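Local coordinates for protein dsvD (Desulfovibrio vulgaris, PDB 1UCR) that may play an essential role in dissimilatory sulfite reduction and possibly binds DNA through its winged-helix motif, at residues K21-F24 and N25-T28. Numbering follows the deposited sequence.
Sequences KFYF and NDFT
D26 reaches back from the first turn of helix 24-30 to the backbone of Y23, the residue at the N-cap position. D26 CB lies 3.3 Å from Y23 O. Its CG sits at the edge of the F22 ring, in the ring plane, and the carboxylate stands nearly perpendicular to that ring, at 84°. At the tip, D26 OD2 accepts a hydrogen bond of 2.9 Å from Y23 N. The donor arrives on the anti side of the carboxylate, and the bond is bent, with an angle of 139° at the hydrogen. CG is turned beside the backbone N of D26 (chi1 -77°), which swings the carboxylate back toward the strand. The same OD2 touches F22 CB and Y23 CD1. D26 N makes only a weak bond to Y23 O, so the firmer link is the one from Y23 N to the carboxylate, which satisfies that N-H just ahead of the helix. The negative charge near the helix start would probably also interact favourably with the helix dipole.

F27 packs on the inner side of this turn. F27 CE1 lies 3.8 Å from F22 CB, and F27 CD1 lies 3.2 Å from Y23 O. F24 O accepts from both F27 N and T28 N; the bond from T28 N to F24 O, 3.2 Å long, is the straighter one. T28 CG2 sits over one face of the F24 ring in a CH-pi contact, 4.1 Å from the centroid. F24 also packs against V39 and L43 of helix 36-48, while F22 and F27 meet L12 of helix 3-12. The bond from Y23 N to the D26 carboxylate is the side-chain half of a capping box; the Y23 side chain does not return it. It lies at a strand-to-helix junction in the winged-helix fold.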
loop_
_atom_site.group_PDB
_atom_site.type_symbol
_atom_site.label_atom_id
_atom_site.label_comp_id
_atom_site.label_asym_id
_atom_site.label_seq_id
_atom_site.Cartn_x
_atom_site.Cartn_y
_atom_site.Cartn_z
ATOM N N LYS B 21 5.217 -1.742 -10.482
ATOM C CA LYS B 21 4.416 -2.994 -10.665
ATOM C C LYS B 21 5.284 -4.046 -11.317
ATOM O O LYS B 21 6.246 -3.765 -12.022
ATOM C CB LYS B 21 3.125 -2.736 -11.431
ATOM C CG LYS B 21 3.360 -2.121 -12.799
ATOM C CD LYS B 21 2.013 -1.769 -13.520
ATOM C CE LYS B 21 2.305 -1.215 -14.893
ATOM N NZ LYS B 21 1.086 -0.783 -15.626
ATOM N N PHE B 22 4.929 -5.311 -11.075
ATOM C CA PHE B 22 5.640 -6.478 -11.543
ATOM C C PHE B 22 4.627 -7.476 -12.118
ATOM O O PHE B 22 3.483 -7.521 -11.697
ATOM C CB PHE B 22 6.430 -7.116 -10.404
ATOM C CG PHE B 22 7.646 -6.328 -10.011
ATOM C CD1 PHE B 22 7.543 -5.304 -9.065
ATOM C CD2 PHE B 22 8.905 -6.619 -10.556
ATOM C CE1 PHE B 22 8.661 -4.576 -8.667
ATOM C CE2 PHE B 22 10.022 -5.882 -10.151
ATOM C CZ PHE B 22 9.890 -4.914 -9.189
ATOM N N TYR B 23 5.062 -8.279 -13.083
ATOM C CA TYR B 23 4.220 -9.327 -13.647
ATOM C C TYR B 23 3.880 -10.404 -12.646
ATOM O O TYR B 23 4.664 -10.693 -11.758
ATOM C CB TYR B 23 4.964 -10.019 -14.825
ATOM C CG TYR B 23 5.148 -9.055 -15.978
ATOM C CD1 TYR B 23 6.427 -8.613 -16.332
ATOM C CD2 TYR B 23 4.082 -8.600 -16.733
ATOM C CE1 TYR B 23 6.589 -7.742 -17.416
ATOM C CE2 TYR B 23 4.203 -7.734 -17.765
ATOM C CZ TYR B 23 5.496 -7.309 -18.105
ATOM O OH TYR B 23 5.601 -6.402 -19.149
ATOM N N PHE B 24 2.748 -11.069 -12.873
ATOM C CA PHE B 24 2.470 -12.288 -12.111
ATOM C C PHE B 24 3.669 -13.202 -12.059
ATOM O O PHE B 24 4.071 -13.691 -11.008
ATOM C CB PHE B 24 1.274 -12.986 -12.788
ATOM C CG PHE B 24 1.000 -14.326 -12.109
ATOM C CD1 PHE B 24 0.581 -14.398 -10.772
ATOM C CD2 PHE B 24 1.207 -15.519 -12.760
ATOM C CE1 PHE B 24 0.380 -15.614 -10.142
ATOM C CE2 PHE B 24 0.964 -16.769 -12.165
ATOM C CZ PHE B 24 0.548 -16.817 -10.835
ATOM N N ASN B 25 4.343 -13.432 -13.193
ATOM C CA ASN B 25 5.441 -14.362 -13.254
ATOM C C ASN B 25 6.703 -13.828 -12.593
ATOM O O ASN B 25 7.577 -14.609 -12.258
ATOM C CB ASN B 25 5.753 -14.767 -14.697
ATOM C CG ASN B 25 4.766 -15.709 -15.307
ATOM O OD1 ASN B 25 3.859 -16.207 -14.661
ATOM N ND2 ASN B 25 4.957 -15.954 -16.588
ATOM N N ASP B 26 6.797 -12.500 -12.338
ATOM C CA ASP B 26 7.882 -12.041 -11.477
ATOM C C ASP B 26 7.746 -12.624 -10.060
ATOM O O ASP B 26 8.736 -12.946 -9.433
ATOM C CB ASP B 26 7.908 -10.513 -11.388
ATOM C CG ASP B 26 8.500 -9.822 -12.622
ATOM O OD1 ASP B 26 9.588 -10.251 -13.060
ATOM O OD2 ASP B 26 7.878 -8.852 -13.068
ATOM N N PHE B 27 6.490 -12.760 -9.592
ATOM C CA PHE B 27 6.282 -13.297 -8.230
ATOM C C PHE B 27 6.511 -14.789 -8.203
ATOM O O PHE B 27 7.115 -15.325 -7.263
ATOM C CB PHE B 27 4.876 -12.937 -7.738
ATOM C CG PHE B 27 4.705 -11.444 -7.621
ATOM C CD1 PHE B 27 4.055 -10.752 -8.624
ATOM C CD2 PHE B 27 5.231 -10.732 -6.526
ATOM C CE1 PHE B 27 3.944 -9.379 -8.584
ATOM C CE2 PHE B 27 5.067 -9.361 -6.460
ATOM C CZ PHE B 27 4.420 -8.692 -7.492
ATOM N N THR B 28 6.044 -15.510 -9.245
ATOM C CA THR B 28 6.368 -16.944 -9.268
ATOM C C THR B 28 7.868 -17.160 -9.407
ATOM O O THR B 28 8.414 -18.133 -8.850
ATOM C CB THR B 28 5.548 -17.697 -10.336
ATOM O OG1 THR B 28 5.826 -17.161 -11.625
ATOM C CG2 THR B 28 4.055 -17.610 -10.063
#